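Local coordinates for putative major capsid protein (PDB 6G44), which probably builds the icosahedral shell of the virophage mavirus as a double jelly-roll capsid protein that assembles into trimers, at residues 182-187 against 197-202; 95-99 against 239-245. All coordinates share one frame; numbering follows the deposited sequence. Where two conformers were deposited one is given.

Contact 1: 182-187 against 197-202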
# COMPACT_ATOMS: atom_id res chain seq x y z
N TYR C 182 -8.52 -8.31 16.50
CA TYR C 182 -9.72 -8.68 17.29
C TYR C 182 -9.36 -8.93 18.74
O TYR C 182 -8.23 -9.32 19.08
CB TYR C 182 -10.44 -9.89 16.68
CG TYR C 182 -9.57 -11.11 16.51
CD1 TYR C 182 -9.34 -11.99 17.54
CD2 TYR C 182 -8.94 -11.39 15.28
CE1 TYR C 182 -8.51 -13.08 17.41
CE2 TYR C 182 -8.11 -12.50 15.13
CZ TYR C 182 -7.91 -13.35 16.20
OH TYR C 182 -7.10 -14.47 16.11
N ALA C 183 -10.37 -8.73 19.60
CA ALA C 183 -10.24 -8.97 21.03
C ALA C 183 -10.17 -10.46 21.33
O ALA C 183 -10.81 -11.28 20.68
CB ALA C 183 -11.41 -8.37 21.76
N TYR C 184 -9.37 -10.79 22.33
CA TYR C 184 -9.15 -12.19 22.68
C TYR C 184 -8.68 -12.24 24.14
O TYR C 184 -8.19 -11.26 24.70
CB TYR C 184 -8.08 -12.88 21.73
CG TYR C 184 -6.71 -12.48 22.18
CD1 TYR C 184 -6.28 -11.16 22.06
CD2 TYR C 184 -5.88 -13.36 22.88
CE1 TYR C 184 -5.08 -10.74 22.59
CE2 TYR C 184 -4.67 -12.95 23.40
CZ TYR C 184 -4.27 -11.63 23.27
OH TYR C 184 -3.08 -11.21 23.85
N TYR C 185 -8.78 -13.43 24.73
CA TYR C 185 -8.18 -13.68 26.05
C TYR C 185 -7.81 -15.15 26.19
O TYR C 185 -8.69 -16.00 26.08
CB TYR C 185 -9.12 -13.30 27.18
CG TYR C 185 -8.50 -13.58 28.54
CD1 TYR C 185 -7.36 -12.91 28.95
CD2 TYR C 185 -9.03 -14.56 29.38
CE1 TYR C 185 -6.78 -13.16 30.18
CE2 TYR C 185 -8.45 -14.83 30.62
CZ TYR C 185 -7.33 -14.13 31.00
OH TYR C 185 -6.70 -14.39 32.22
N ILE C 186 -6.54 -15.42 26.44
CA ILE C 186 -6.05 -16.79 26.71
C ILE C 186 -6.14 -17.06 28.20
O ILE C 186 -5.55 -16.34 29.01
CB ILE C 186 -4.60 -16.97 26.25
CG1 ILE C 186 -4.47 -16.68 24.75
CG2 ILE C 186 -4.12 -18.39 26.54
CD1 ILE C 186 -3.05 -16.43 24.30
N HIS C 187 -6.87 -18.12 28.56
CA HIS C 187 -6.99 -18.50 29.96
C HIS C 187 -5.64 -19.03 30.42
O HIS C 187 -4.89 -19.62 29.64
CB HIS C 187 -8.04 -19.58 30.13
CG HIS C 187 -9.44 -19.19 29.73
ND1 HIS C 187 -10.54 -19.83 30.26
CD2 HIS C 187 -9.92 -18.32 28.81
CE1 HIS C 187 -11.64 -19.34 29.71
NE2 HIS C 187 -11.29 -18.42 28.83
N LYS C 197 -7.73 -22.68 26.47
CA LYS C 197 -9.01 -22.03 26.25
C LYS C 197 -8.74 -20.58 25.88
O LYS C 197 -7.98 -19.91 26.56
CB LYS C 197 -9.92 -22.09 27.49
CG LYS C 197 -10.59 -23.44 27.68
CD LYS C 197 -11.47 -23.44 28.93
CE LYS C 197 -12.19 -24.76 29.09
NZ LYS C 197 -13.19 -24.64 30.20
N ILE C 198 -9.39 -20.15 24.81
CA ILE C 198 -9.24 -18.77 24.31
C ILE C 198 -10.64 -18.17 24.08
O ILE C 198 -11.47 -18.77 23.38
CB ILE C 198 -8.43 -18.72 22.98
CG1 ILE C 198 -7.12 -19.47 23.16
CG2 ILE C 198 -8.19 -17.25 22.57
CD1 ILE C 198 -6.32 -19.64 21.90
N ASP C 199 -10.87 -17.00 24.64
CA ASP C 199 -12.06 -16.21 24.37
C ASP C 199 -11.78 -15.36 23.13
O ASP C 199 -10.69 -14.78 23.00
CB ASP C 199 -12.39 -15.27 25.53
CG ASP C 199 -12.54 -15.98 26.86
OD1 ASP C 199 -12.85 -17.20 26.87
OD2 ASP C 199 -12.34 -15.31 27.90
N PHE C 200 -12.75 -15.28 22.25
CA PHE C 200 -12.69 -14.45 21.02
C PHE C 200 -13.91 -13.54 20.94
O PHE C 200 -15.02 -13.92 21.34
CB PHE C 200 -12.71 -15.32 19.77
CG PHE C 200 -11.50 -16.17 19.56
CD1 PHE C 200 -10.44 -15.70 18.83
CD2 PHE C 200 -11.44 -17.47 20.05
CE1 PHE C 200 -9.35 -16.48 18.59
CE2 PHE C 200 -10.33 -18.26 19.84
CZ PHE C 200 -9.28 -17.78 19.08
N VAL C 201 -13.73 -12.36 20.34
CA VAL C 201 -14.82 -11.47 19.94
C VAL C 201 -14.50 -11.01 18.53
O VAL C 201 -13.39 -10.49 18.30
CB VAL C 201 -14.98 -10.25 20.84
CG1 VAL C 201 -16.17 -9.43 20.41
CG2 VAL C 201 -15.15 -10.64 22.29
N VAL C 202 -15.43 -11.19 17.61
CA VAL C 202 -15.25 -10.76 16.19
C VAL C 202 -16.48 -10.00 15.75
O VAL C 202 -17.61 -10.50 15.93
CB VAL C 202 -15.04 -11.95 15.25
CG1 VAL C 202 -15.00 -11.52 13.78
CG2 VAL C 202 -13.78 -12.70 15.64
O HOH W 1 -12.85 -7.83 18.33
O HOH W 2 -5.87 -21.98 28.54

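Contact 2: 95-99 against 239-245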
# COMPACT_ATOMS: atom_id res chain seq x y z
N GLN C 95 0.93 -19.42 16.54
CA GLN C 95 0.36 -20.62 15.93
C GLN C 95 -1.17 -20.74 15.96
O GLN C 95 -1.71 -21.61 15.28
CB GLN C 95 0.96 -21.86 16.59
CG GLN C 95 2.39 -22.07 16.13
CD GLN C 95 3.12 -23.17 16.86
OE1 GLN C 95 3.05 -23.26 18.08
NE2 GLN C 95 3.85 -24.00 16.09
N ILE C 96 -1.87 -19.86 16.66
CA ILE C 96 -3.32 -19.94 16.82
C ILE C 96 -3.96 -18.64 16.34
O ILE C 96 -3.48 -17.54 16.66
CB ILE C 96 -3.73 -20.12 18.32
CG1 ILE C 96 -3.05 -21.34 18.94
CG2 ILE C 96 -5.24 -20.24 18.46
CD1 ILE C 96 -3.39 -22.66 18.28
N GLY C 97 -5.04 -18.77 15.60
CA GLY C 97 -5.84 -17.62 15.22
C GLY C 97 -7.15 -18.04 14.65
O GLY C 97 -7.68 -19.12 14.98
N LEU C 98 -7.68 -17.22 13.75
CA LEU C 98 -8.92 -17.51 13.07
C LEU C 98 -8.73 -17.65 11.56
O LEU C 98 -7.79 -17.06 10.99
CB LEU C 98 -9.97 -16.43 13.37
CG LEU C 98 -10.32 -16.22 14.84
CD1 LEU C 98 -11.27 -15.05 15.03
CD2 LEU C 98 -10.90 -17.47 15.48
N LYS C 99 -9.60 -18.43 10.93
CA LYS C 99 -9.65 -18.53 9.47
C LYS C 99 -10.13 -17.21 8.88
O LYS C 99 -10.66 -16.36 9.60
CB LYS C 99 -10.51 -19.72 9.04
CG LYS C 99 -9.89 -21.05 9.45
CD LYS C 99 -10.63 -22.23 8.87
CE LYS C 99 -9.97 -23.55 9.24
NZ LYS C 99 -10.66 -24.68 8.59
N GLU C 239 -14.25 -25.92 12.67
CA GLU C 239 -13.72 -26.02 11.30
C GLU C 239 -13.99 -24.77 10.46
O GLU C 239 -13.30 -24.53 9.49
CB GLU C 239 -14.31 -27.25 10.60
CG GLU C 239 -13.71 -27.53 9.24
CD GLU C 239 -13.92 -28.95 8.75
OE1 GLU C 239 -14.74 -29.70 9.35
OE2 GLU C 239 -13.27 -29.31 7.74
N ASN C 240 -15.03 -24.03 10.78
CA ASN C 240 -15.31 -22.78 10.08
C ASN C 240 -14.53 -21.59 10.59
O ASN C 240 -14.21 -20.70 9.79
CB ASN C 240 -16.80 -22.53 10.04
CG ASN C 240 -17.51 -23.49 9.11
OD1 ASN C 240 -16.90 -24.01 8.17
ND2 ASN C 240 -18.79 -23.72 9.35
N MET C 241 -14.18 -21.57 11.86
CA MET C 241 -13.62 -20.38 12.52
C MET C 241 -12.15 -20.46 12.90
O MET C 241 -11.47 -19.46 12.83
CB MET C 241 -14.41 -20.01 13.78
CG MET C 241 -15.86 -19.73 13.51
SD MET C 241 -16.70 -19.00 14.92
CE MET C 241 -16.54 -20.29 16.12
N ILE C 242 -11.69 -21.61 13.41
CA ILE C 242 -10.44 -21.72 14.11
C ILE C 242 -9.31 -22.19 13.20
O ILE C 242 -9.42 -23.15 12.47
CB ILE C 242 -10.60 -22.71 15.31
CG1 ILE C 242 -11.74 -22.23 16.24
CG2 ILE C 242 -9.29 -22.89 16.08
CD1 ILE C 242 -11.47 -20.93 16.98
N GLY C 243 -8.21 -21.44 13.25
CA GLY C 243 -6.97 -21.82 12.60
C GLY C 243 -5.86 -22.20 13.53
O GLY C 243 -5.62 -21.52 14.54
N ILE C 244 -5.17 -23.31 13.20
CA ILE C 244 -4.04 -23.83 13.97
C ILE C 244 -2.93 -24.13 12.99
O ILE C 244 -3.13 -24.85 12.03
CB ILE C 244 -4.41 -25.10 14.79
CG1 ILE C 244 -5.61 -24.82 15.71
CG2 ILE C 244 -3.20 -25.54 15.59
CD1 ILE C 244 -6.19 -26.04 16.39
N ALA C 245 -1.76 -23.53 13.22
CA ALA C 245 -0.58 -23.77 12.39
C ALA C 245 -0.26 -25.26 12.29
O ALA C 245 -0.45 -26.03 13.24
CB ALA C 245 0.62 -23.02 12.92

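Contact 1: 182-187 against 197-202
His187 and Asp199 meet across two antiparallel strands, where the imidazole NE2 donates to Asp199 OD1 over 2.8 Å in a nearly straight bond. The carboxylate oxygen lies close to the plane of the imidazole, but the nitrogen approaches from above the carboxylate plane, the two groups being turned 76° apart. Lys197 closes over one face of the same imidazole in a CH-pi contact, its CB 3.7 Å from the ring centroid, and its extended chain then leads off past the ring. Asp199 OD2 lies near the edge of the Tyr185 ring, 3.7 Å from CD2. Asp199 OD1 has a second partner, Thr80 OG1 on strand 74-84, which helps to position the carboxylate.

On the other face of the strand pair, Tyr182 and Phe200 lie side by side, their ring planes turned 41° to each other, with Tyr182 CE1 3.6 Å from Phe200 CD1 at the edge of the phenylalanine ring. The tyrosine CG sits between its backbone N and carbonyl carbon (chi1 55°), which stands the ring beside Phe200; its hydroxyl bonds to Arg176 O. Ile186 and Ile198 pack along this face too.

Between the two strands, Tyr185 and Asp199 exchange two backbone hydrogen bonds, and His187 N donates to Lys197 O. Water joins the strands at both ends, linking Ala183 N with Val201 O and His187 O with Lys197 N. On the outer strand, Tyr184 OH bonds to Gly401 N of a second subunit. This is an antiparallel beta hairpin at the margin of a jelly-roll sheet, with strand 195-205 also paired to strand 74-84.

Contact 2: 95-99 against 239-245
Gly97 and Gly243 face each other at the centre of a short antiparallel pair and exchange two backbone hydrogen bonds. Gly243 N reaches Gly97 O at 2.9 Å from well above the carbonyl plane, whereas the return bond from Gly97 N is straighter, at 171°. Ala245 N bonds to Gln95 O at one end and Lys99 N to Met241 O at the other, where helix 238-241 passes directly into strand 242-244.

The tight part is apolar. Leu98 starts away from the partner strand, yet its CD2 returns to within 3.8 Å of Ile242 CD1, the two side chains crossing at a slant, and 3.4 Å of Met241 O. Ile96 and Ile244 run side by side, with Ile96 CD1 3.9 Å from Ile244 CG2 in the conformer given, one of two. Ile83 on strand 74-84 touches both Ile96 and Ile244, while Ile198 and Phe200 on strand 195-205 pack on Ile96 and Leu98 respectively.

Lys99 occupies a more polar flank. Its CG is anti to the carbonyl carbon (chi1 -66°), and the extended chain carries CE past Ile242 O, 3.3 Å away, to place NZ 2.8 Å from Glu239 O. Lys347 O is a second acceptor for this ammonium, and Arg105 shares Glu239 O. The carbonyl Ile242 O is buried here without a hydrogen-bond partner.

The ends are more open. Gln95 is partly exposed: CG packs on Ala245 CB at 3.8 Å, while NE2 bonds to Asp247 OD1. Glu239 and Asn240, also partly exposed, start away from the partner segment, and Glu239 N hydrogen-bonds a glycerol, probably from the crystallisation liquor. A two-stranded antiparallel ribbon between chain-distant segments, backed by an apolar layer against strands 74-84 and 195-205, thus forms part of the interior of a jelly-roll capsid subunit.

Along the chain the order is 95-99, 182-187, 197-202 and 239-245, so the hairpin of contact 1 is nested within the loop that contact 2 closes. Their centres are about 12 Å apart, on the same side of the chain's centre. The two belong to different sheets: contact 1 to a large antiparallel sheet, contact 2 to a separate two-stranded one laid against it. Leu98 bridges them, its CD1 3.5 Å from Val202 CG2, while Ile96 packs on Ile198. A local hairpin and a long-range ribbon thereby share one apolar layer, with the hairpin reaching a second subunit and the ribbon remaining within its own chain.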